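Local coordinates for protein phosphoribosylformylglycinamidine synthase 2 (PDB 3VIU) that belongs to the PurM-like AIR synthase-related family and carries two N-terminal/C-terminal domain pairs in one chain, with ADP and magnesium bound, at residues 557-570 with 677-691. Sequence-based numbering, arbitrary orientation.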
ATOM      1  N   PHE A 557       9.348 -14.898 -20.806  1.00 13.59           N
ATOM      2  CA  PHE A 557      10.006 -16.050 -21.401  1.00 15.35           C
ATOM      3  C   PHE A 557      11.304 -15.468 -21.943  1.00 17.23           C
ATOM      4  O   PHE A 557      11.284 -14.503 -22.704  1.00 17.34           O
ATOM      5  CB  PHE A 557       9.181 -16.642 -22.546  1.00 14.78           C
ATOM      6  CG  PHE A 557       7.911 -17.319 -22.101  1.00 14.22           C
ATOM      7  CD1 PHE A 557       7.896 -18.130 -20.969  1.00 11.97           C
ATOM      8  CD2 PHE A 557       6.740 -17.174 -22.841  1.00 13.22           C
ATOM      9  CE1 PHE A 557       6.736 -18.788 -20.581  1.00 15.74           C
ATOM     10  CE2 PHE A 557       5.569 -17.829 -22.465  1.00 16.44           C
ATOM     11  CZ  PHE A 557       5.565 -18.640 -21.330  1.00 16.55           C
ATOM     12  N   ARG A 558      12.436 -16.045 -21.560  1.00 20.70           N
ATOM     13  CA  ARG A 558      13.705 -15.500 -22.002  1.00 24.21           C
ATOM     14  C   ARG A 558      14.406 -16.212 -23.138  1.00 25.08           C
ATOM     15  O   ARG A 558      15.240 -15.614 -23.823  1.00 25.80           O
ATOM     16  CB  ARG A 558      14.647 -15.367 -20.802  1.00 27.36           C
ATOM     17  CG  ARG A 558      14.725 -13.934 -20.285  1.00 31.97           C
ATOM     18  CD  ARG A 558      15.599 -13.803 -19.050  1.00 35.41           C
ATOM     19  NE  ARG A 558      14.967 -14.382 -17.870  1.00 37.62           N
ATOM     20  CZ  ARG A 558      15.462 -14.287 -16.641  1.00 38.77           C
ATOM     21  NH1 ARG A 558      14.823 -14.841 -15.623  1.00 38.72           N
ATOM     22  NH2 ARG A 558      16.599 -13.638 -16.429  1.00 40.73           N
ATOM     23  N   ARG A 559      14.068 -17.477 -23.354  1.00 25.77           N
ATOM     24  CA  ARG A 559      14.704 -18.247 -24.413  1.00 26.75           C
ATOM     25  C   ARG A 559      13.833 -19.395 -24.887  1.00 26.17           C
ATOM     26  O   ARG A 559      13.011 -19.919 -24.134  1.00 27.14           O
ATOM     27  CB  ARG A 559      16.049 -18.797 -23.922  1.00 29.39           C
ATOM     28  CG  ARG A 559      16.010 -19.296 -22.479  1.00 33.80           C
ATOM     29  CD  ARG A 559      17.283 -20.035 -22.054  1.00 36.92           C
ATOM     30  NE  ARG A 559      18.491 -19.219 -22.158  1.00 40.79           N
ATOM     31  CZ  ARG A 559      19.276 -19.166 -23.234  1.00 43.35           C
ATOM     32  NH1 ARG A 559      18.987 -19.887 -24.314  1.00 43.01           N
ATOM     33  NH2 ARG A 559      20.358 -18.396 -23.231  1.00 42.15           N
ATOM     34  N   PRO A 560      14.000 -19.800 -26.153  1.00 25.02           N
ATOM     35  CA  PRO A 560      13.218 -20.906 -26.716  1.00 24.47           C
ATOM     36  C   PRO A 560      13.719 -22.267 -26.219  1.00 22.75           C
ATOM     37  O   PRO A 560      14.881 -22.396 -25.829  1.00 21.54           O
ATOM     38  CB  PRO A 560      13.419 -20.732 -28.217  1.00 23.82           C
ATOM     39  CG  PRO A 560      14.818 -20.183 -28.296  1.00 24.78           C
ATOM     40  CD  PRO A 560      14.817 -19.148 -27.194  1.00 24.63           C
ATOM     41  N   GLY A 561      12.836 -23.268 -26.221  1.00 20.83           N
ATOM     42  CA  GLY A 561      13.229 -24.605 -25.801  1.00 18.40           C
ATOM     43  C   GLY A 561      13.082 -24.956 -24.333  1.00 17.50           C
ATOM     44  O   GLY A 561      13.364 -26.082 -23.933  1.00 18.73           O
ATOM     45  N   GLU A 562      12.654 -24.003 -23.516  1.00 17.80           N
ATOM     46  CA  GLU A 562      12.477 -24.276 -22.098  1.00 16.46           C
ATOM     47  C   GLU A 562      11.148 -24.988 -21.892  1.00 16.11           C
ATOM     48  O   GLU A 562      10.173 -24.704 -22.588  1.00 16.57           O
ATOM     49  CB  GLU A 562      12.512 -22.974 -21.292  1.00 17.14           C
ATOM     50  CG  GLU A 562      13.913 -22.385 -21.139  1.00 20.89           C
ATOM     51  CD  GLU A 562      13.972 -21.203 -20.182  1.00 23.08           C
ATOM     52  OE1 GLU A 562      15.092 -20.872 -19.736  1.00 26.46           O
ATOM     53  OE2 GLU A 562      12.914 -20.602 -19.878  1.00 23.69           O
ATOM     54  N   VAL A 563      11.112 -25.931 -20.958  1.00 14.31           N
ATOM     55  CA  VAL A 563       9.874 -26.645 -20.683  1.00 15.08           C
ATOM     56  C   VAL A 563       9.015 -25.719 -19.819  1.00 16.09           C
ATOM     57  O   VAL A 563       9.502 -25.126 -18.854  1.00 15.18           O
ATOM     58  CB  VAL A 563      10.123 -27.977 -19.927  1.00 14.03           C
ATOM     59  CG1 VAL A 563       8.805 -28.708 -19.714  1.00 11.90           C
ATOM     60  CG2 VAL A 563      11.091 -28.857 -20.711  1.00 11.81           C
ATOM     61  N   LEU A 564       7.741 -25.598 -20.182  1.00 15.79           N
ATOM     62  CA  LEU A 564       6.798 -24.738 -19.474  1.00 15.50           C
ATOM     63  C   LEU A 564       5.813 -25.555 -18.641  1.00 13.81           C
ATOM     64  O   LEU A 564       5.028 -26.328 -19.179  1.00 14.64           O
ATOM     65  CB  LEU A 564       6.044 -23.869 -20.494  1.00 15.57           C
ATOM     66  CG  LEU A 564       4.854 -23.023 -20.008  1.00 17.90           C
ATOM     67  CD1 LEU A 564       5.288 -22.128 -18.862  1.00 14.28           C
ATOM     68  CD2 LEU A 564       4.303 -22.195 -21.174  1.00 13.28           C
ATOM     69  N   LEU A 565       5.854 -25.377 -17.327  1.00 13.00           N
ATOM     70  CA  LEU A 565       4.968 -26.113 -16.427  1.00 14.48           C
ATOM     71  C   LEU A 565       3.968 -25.213 -15.686  1.00 15.77           C
ATOM     72  O   LEU A 565       4.092 -23.986 -15.671  1.00 15.96           O
ATOM     73  CB  LEU A 565       5.777 -26.877 -15.372  1.00 12.48           C
ATOM     74  CG  LEU A 565       6.814 -27.925 -15.756  1.00 15.29           C
ATOM     75  CD1 LEU A 565       8.101 -27.250 -16.267  1.00 15.33           C
ATOM     76  CD2 LEU A 565       7.126 -28.761 -14.521  1.00 16.01           C
ATOM     77  N   LEU A 566       2.990 -25.849 -15.048  1.00 15.95           N
ATOM     78  CA  LEU A 566       1.987 -25.134 -14.289  1.00 14.85           C
ATOM     79  C   LEU A 566       1.735 -25.841 -12.965  1.00 15.73           C
ATOM     80  O   LEU A 566       1.419 -27.031 -12.940  1.00 15.85           O
ATOM     81  CB  LEU A 566       0.703 -25.046 -15.110  1.00 16.03           C
ATOM     82  CG  LEU A 566      -0.541 -24.307 -14.601  1.00 18.98           C
ATOM     83  CD1 LEU A 566      -1.461 -25.273 -13.888  1.00 18.67           C
ATOM     84  CD2 LEU A 566      -0.134 -23.148 -13.709  1.00 16.81           C
ATOM     85  N   ILE A 567       1.918 -25.106 -11.864  1.00 17.10           N
ATOM     86  CA  ILE A 567       1.671 -25.627 -10.518  1.00 17.10           C
ATOM     87  C   ILE A 567       0.189 -25.336 -10.301  1.00 17.01           C
ATOM     88  O   ILE A 567      -0.231 -24.187 -10.422  1.00 13.85           O
ATOM     89  CB  ILE A 567       2.434 -24.845  -9.408  1.00 19.30           C
ATOM     90  CG1 ILE A 567       3.865 -24.525  -9.836  1.00 18.52           C
ATOM     91  CG2 ILE A 567       2.429 -25.660  -8.112  1.00 19.32           C
ATOM     92  CD1 ILE A 567       4.765 -25.703  -9.897  1.00 22.05           C
ATOM     93  N   GLY A 568      -0.594 -26.363  -9.984  1.00 18.25           N
ATOM     94  CA  GLY A 568      -2.023 -26.175  -9.781  1.00 20.39           C
ATOM     95  C   GLY A 568      -2.794 -26.725 -10.968  1.00 21.65           C
ATOM     96  O   GLY A 568      -2.224 -27.431 -11.801  1.00 22.00           O
ATOM     97  N   GLU A 569      -4.079 -26.403 -11.068  1.00 22.99           N
ATOM     98  CA  GLU A 569      -4.882 -26.898 -12.183  1.00 25.64           C
ATOM     99  C   GLU A 569      -5.359 -25.848 -13.182  1.00 25.92           C
ATOM    100  O   GLU A 569      -5.426 -24.652 -12.874  1.00 25.15           O
ATOM    101  CB  GLU A 569      -6.051 -27.726 -11.649  1.00 27.74           C
ATOM    102  CG  GLU A 569      -5.612 -29.166 -11.362  1.00 33.44           C
ATOM    103  CD  GLU A 569      -6.514 -29.907 -10.400  1.00 36.54           C
ATOM    104  OE1 GLU A 569      -6.205 -31.082 -10.111  1.00 36.48           O
ATOM    105  OE2 GLU A 569      -7.520 -29.321  -9.929  1.00 38.89           O
ATOM    106  N   GLU A 570      -5.678 -26.318 -14.385  1.00 25.02           N
ATOM    107  CA  GLU A 570      -6.099 -25.460 -15.487  1.00 26.31           C
ATOM    108  C   GLU A 570      -7.450 -24.802 -15.315  1.00 25.77           C
ATOM    109  O   GLU A 570      -7.677 -23.711 -15.825  1.00 24.84           O
ATOM    110  CB  GLU A 570      -6.115 -26.253 -16.797  1.00 27.55           C
ATOM    111  CG  GLU A 570      -4.902 -27.139 -17.011  1.00 31.52           C
ATOM    112  CD  GLU A 570      -4.926 -27.845 -18.353  1.00 32.72           C
ATOM    113  OE1 GLU A 570      -6.026 -28.239 -18.800  1.00 33.37           O
ATOM    114  OE2 GLU A 570      -3.845 -28.017 -18.953  1.00 32.95           O
ATOM    115  N   LEU A 677       7.843 -31.019  -6.968  1.00 25.42           N
ATOM    116  CA  LEU A 677       6.417 -30.748  -6.854  1.00 26.65           C
ATOM    117  C   LEU A 677       5.669 -31.964  -6.317  1.00 28.93           C
ATOM    118  O   LEU A 677       4.764 -31.831  -5.490  1.00 29.18           O
ATOM    119  CB  LEU A 677       5.844 -30.338  -8.208  1.00 24.81           C
ATOM    120  CG  LEU A 677       6.433 -29.056  -8.791  1.00 23.60           C
ATOM    121  CD1 LEU A 677       5.859 -28.824 -10.171  1.00 22.09           C
ATOM    122  CD2 LEU A 677       6.140 -27.888  -7.866  1.00 19.61           C
ATOM    123  N   GLU A 678       6.048 -33.149  -6.786  1.00 29.85           N
ATOM    124  CA  GLU A 678       5.410 -34.380  -6.337  1.00 30.01           C
ATOM    125  C   GLU A 678       5.612 -34.628  -4.845  1.00 30.32           C
ATOM    126  O   GLU A 678       4.682 -35.025  -4.148  1.00 30.66           O
ATOM    127  CB  GLU A 678       5.942 -35.563  -7.137  1.00 29.70           C
ATOM    128  CG  GLU A 678       5.063 -35.940  -8.305  1.00 31.70           C
ATOM    129  CD  GLU A 678       5.843 -36.558  -9.435  1.00 33.70           C
ATOM    130  OE1 GLU A 678       6.811 -37.298  -9.153  1.00 34.64           O
ATOM    131  OE2 GLU A 678       5.482 -36.308 -10.606  1.00 35.05           O
ATOM    132  N   GLU A 679       6.824 -34.393  -4.356  1.00 31.07           N
ATOM    133  CA  GLU A 679       7.118 -34.594  -2.940  1.00 32.69           C
ATOM    134  C   GLU A 679       6.341 -33.606  -2.077  1.00 31.89           C
ATOM    135  O   GLU A 679       6.289 -33.751  -0.856  1.00 32.22           O
ATOM    136  CB  GLU A 679       8.620 -34.445  -2.671  1.00 35.03           C
ATOM    137  CG  GLU A 679       9.482 -35.404  -3.481  1.00 41.06           C
ATOM    138  CD  GLU A 679      10.950 -35.368  -3.094  1.00 44.07           C
ATOM    139  OE1 GLU A 679      11.541 -34.264  -3.071  1.00 45.92           O
ATOM    140  OE2 GLU A 679      11.514 -36.451  -2.821  1.00 46.66           O
ATOM    141  N   ARG A 680       5.747 -32.603  -2.719  1.00 30.25           N
ATOM    142  CA  ARG A 680       4.958 -31.597  -2.017  1.00 28.88           C
ATOM    143  C   ARG A 680       3.468 -31.866  -2.202  1.00 27.44           C
ATOM    144  O   ARG A 680       2.633 -31.076  -1.764  1.00 28.86           O
ATOM    145  CB  ARG A 680       5.280 -30.199  -2.547  1.00 29.58           C
ATOM    146  CG  ARG A 680       6.731 -29.789  -2.417  1.00 31.47           C
ATOM    147  CD  ARG A 680       7.177 -29.777  -0.968  1.00 33.86           C
ATOM    148  NE  ARG A 680       8.595 -29.450  -0.854  1.00 37.82           N
ATOM    149  CZ  ARG A 680       9.120 -28.260  -1.139  1.00 36.88           C
ATOM    150  NH1 ARG A 680       8.345 -27.269  -1.554  1.00 36.98           N
ATOM    151  NH2 ARG A 680      10.424 -28.068  -1.018  1.00 35.40           N
ATOM    152  N   GLY A 681       3.147 -32.980  -2.858  1.00 26.03           N
ATOM    153  CA  GLY A 681       1.761 -33.343  -3.112  1.00 22.66           C
ATOM    154  C   GLY A 681       1.002 -32.273  -3.881  1.00 21.67           C
ATOM    155  O   GLY A 681      -0.203 -32.094  -3.696  1.00 21.67           O
ATOM    156  N   LEU A 682       1.706 -31.564  -4.758  1.00 19.65           N
ATOM    157  CA  LEU A 682       1.095 -30.491  -5.532  1.00 18.73           C
ATOM    158  C   LEU A 682       0.685 -30.886  -6.947  1.00 19.07           C
ATOM    159  O   LEU A 682       1.470 -31.472  -7.694  1.00 19.62           O
ATOM    160  CB  LEU A 682       2.047 -29.292  -5.607  1.00 15.99           C
ATOM    161  CG  LEU A 682       2.399 -28.553  -4.311  1.00 15.50           C
ATOM    162  CD1 LEU A 682       3.249 -27.327  -4.619  1.00 11.70           C
ATOM    163  CD2 LEU A 682       1.117 -28.138  -3.604  1.00 17.21           C
ATOM    164  N   PRO A 683      -0.562 -30.575  -7.331  1.00 19.46           N
ATOM    165  CA  PRO A 683      -1.009 -30.920  -8.683  1.00 18.37           C
ATOM    166  C   PRO A 683      -0.181 -30.056  -9.619  1.00 19.57           C
ATOM    167  O   PRO A 683       0.137 -28.913  -9.282  1.00 18.07           O
ATOM    168  CB  PRO A 683      -2.476 -30.501  -8.682  1.00 20.38           C
ATOM    169  CG  PRO A 683      -2.868 -30.562  -7.224  1.00 20.73           C
ATOM    170  CD  PRO A 683      -1.659 -29.977  -6.551  1.00 20.09           C
ATOM    171  N   TYR A 684       0.188 -30.595 -10.772  1.00 20.06           N
ATOM    172  CA  TYR A 684       0.983 -29.835 -11.730  1.00 22.37           C
ATOM    173  C   TYR A 684       0.818 -30.430 -13.115  1.00 24.86           C
ATOM    174  O   TYR A 684       0.256 -31.517 -13.273  1.00 25.63           O
ATOM    175  CB  TYR A 684       2.467 -29.848 -11.333  1.00 21.66           C
ATOM    176  CG  TYR A 684       3.199 -31.135 -11.662  1.00 21.80           C
ATOM    177  CD1 TYR A 684       3.707 -31.365 -12.944  1.00 22.89           C
ATOM    178  CD2 TYR A 684       3.372 -32.127 -10.700  1.00 21.33           C
ATOM    179  CE1 TYR A 684       4.367 -32.552 -13.261  1.00 21.21           C
ATOM    180  CE2 TYR A 684       4.031 -33.323 -11.007  1.00 24.14           C
ATOM    181  CZ  TYR A 684       4.524 -33.526 -12.290  1.00 23.48           C
ATOM    182  OH  TYR A 684       5.164 -34.704 -12.604  1.00 24.62           O
ATOM    183  N   ARG A 685       1.309 -29.708 -14.117  1.00 27.22           N
ATOM    184  CA  ARG A 685       1.233 -30.162 -15.500  1.00 27.72           C
ATOM    185  C   ARG A 685       2.331 -29.570 -16.361  1.00 26.37           C
ATOM    186  O   ARG A 685       2.767 -28.435 -16.155  1.00 26.32           O
ATOM    187  CB  ARG A 685      -0.115 -29.794 -16.127  1.00 30.79           C
ATOM    188  CG  ARG A 685      -1.261 -30.746 -15.810  1.00 36.76           C
ATOM    189  CD  ARG A 685      -2.155 -30.938 -17.039  1.00 38.33           C
ATOM    190  NE  ARG A 685      -1.474 -31.687 -18.095  1.00 39.61           N
ATOM    191  CZ  ARG A 685      -1.478 -31.351 -19.384  1.00 39.59           C
ATOM    192  NH1 ARG A 685      -2.126 -30.267 -19.802  1.00 36.58           N
ATOM    193  NH2 ARG A 685      -0.825 -32.104 -20.259  1.00 40.06           N
ATOM    194  N   VAL A 686       2.775 -30.360 -17.330  1.00 25.53           N
ATOM    195  CA  VAL A 686       3.790 -29.931 -18.275  1.00 24.49           C
ATOM    196  C   VAL A 686       3.019 -29.507 -19.523  1.00 22.86           C
ATOM    197  O   VAL A 686       2.688 -30.336 -20.366  1.00 23.99           O
ATOM    198  CB  VAL A 686       4.748 -31.088 -18.636  1.00 25.12           C
ATOM    199  CG1 VAL A 686       5.820 -30.588 -19.594  1.00 23.19           C
ATOM    200  CG2 VAL A 686       5.383 -31.656 -17.370  1.00 22.94           C
ATOM    201  N   LEU A 687       2.738 -28.212 -19.628  1.00 20.41           N
ATOM    202  CA  LEU A 687       1.976 -27.662 -20.746  1.00 18.90           C
ATOM    203  C   LEU A 687       2.654 -27.693 -22.107  1.00 19.11           C
ATOM    204  O   LEU A 687       1.990 -27.960 -23.112  1.00 19.80           O
ATOM    205  CB  LEU A 687       1.564 -26.222 -20.435  1.00 17.12           C
ATOM    206  CG  LEU A 687       0.835 -26.018 -19.104  1.00 17.51           C
ATOM    207  CD1 LEU A 687       0.535 -24.545 -18.932  1.00 18.06           C
ATOM    208  CD2 LEU A 687      -0.443 -26.843 -19.056  1.00 15.05           C
ATOM    209  N   GLY A 688       3.956 -27.404 -22.145  1.00 18.24           N
ATOM    210  CA  GLY A 688       4.689 -27.400 -23.404  1.00 17.69           C
ATOM    211  C   GLY A 688       6.057 -26.736 -23.320  1.00 18.35           C
ATOM    212  O   GLY A 688       6.804 -26.959 -22.364  1.00 19.60           O
ATOM    213  N   GLU A 689       6.399 -25.927 -24.319  1.00 17.57           N
ATOM    214  CA  GLU A 689       7.688 -25.238 -24.333  1.00 20.03           C
ATOM    215  C   GLU A 689       7.602 -23.803 -24.848  1.00 19.48           C
ATOM    216  O   GLU A 689       6.585 -23.387 -25.406  1.00 20.37           O
ATOM    217  CB  GLU A 689       8.721 -26.016 -25.170  1.00 20.10           C
ATOM    218  CG  GLU A 689       8.281 -26.387 -26.575  1.00 21.70           C
ATOM    219  CD  GLU A 689       9.430 -26.911 -27.439  1.00 25.74           C
ATOM    220  OE1 GLU A 689      10.376 -27.508 -26.884  1.00 27.14           O
ATOM    221  OE2 GLU A 689       9.383 -26.738 -28.680  1.00 27.52           O
ATOM    222  N   THR A 690       8.681 -23.052 -24.660  1.00 17.37           N
ATOM    223  CA  THR A 690       8.730 -21.667 -25.107  1.00 16.75           C
ATOM    224  C   THR A 690       9.357 -21.590 -26.486  1.00 17.71           C
ATOM    225  O   THR A 690       9.935 -22.567 -26.971  1.00 18.15           O
ATOM    226  CB  THR A 690       9.571 -20.791 -24.152  1.00 14.96           C
ATOM    227  OG1 THR A 690      10.899 -21.330 -24.054  1.00 16.46           O
ATOM    228  CG2 THR A 690       8.941 -20.746 -22.773  1.00 11.73           C
ATOM    229  N   GLY A 691       9.240 -20.423 -27.114  1.00 16.85           N
ATOM    230  CA  GLY A 691       9.825 -20.229 -28.423  1.00 15.43           C
ATOM    231  C   GLY A 691       8.861 -19.750 -29.487  1.00 15.83           C
ATOM    232  O   GLY A 691       7.640 -19.873 -29.349  1.00 13.84           O
TER
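Thr690 points into the residues leading to strand 563-567 and is held there by both branches of its side chain. With OG1 set between its own backbone N and carbonyl carbon (chi1 58°), the hydroxyl donates to Arg559 O at 2.5 Å, in the carbonyl plane and on a lone pair, and accepts from Glu562 N. The methyl CG2 meanwhile lies over one face of the Phe557 ring, toward its rim, 3.7 Å from the ring centroid, a CH-pi contact. Backbone bonds from Thr690 N to Glu562 O and from Gly561 N to Thr690 O complete this end. Thr690, Phe557 and Glu562 are buried here, while Arg559 and Pro560 beside them are exposed.

Strands 563-567 and 684-690 then run antiparallel, their axes 146° apart. Leu564 N reaches Gly688 O, while Leu564 O receives only weak bonds from Leu687 N and Gly688 N: a classic beta bulge that shifts the register by one residue. Beyond it Leu566 and Arg685 exchange a pair of backbone bonds. Ile567 packs against Leu677 near the end of helix 670-679: its CD1 sits against the fork of Leu677, 3.3 Å from both CD1 and CD2, while Ile567 CG2 meets Leu682 CD1 at 4.0 Å.

Partly exposed Arg685, bent at chi2 and chi3, brings NH1 to OE2 of buried Glu570 at 3.0 Å; the carboxylate oxygen lies in the guanidinium plane, yet the two flat groups stand 72° apart, making a single-point salt bridge. The looser, solvent-facing parts are Pro560 and Glu689 at one end and Glu569 at the other, where Glu569 OE1 merely brushes Pro683 CB at 4.0 Å.

The arrangement is that of the mixed sheet of the AIR synthase-related C-terminal domain: its first strand, 563-567, lies between the fourth and fifth, 661-665 and 684-690, in the order 2-4-1-5-3-6-7.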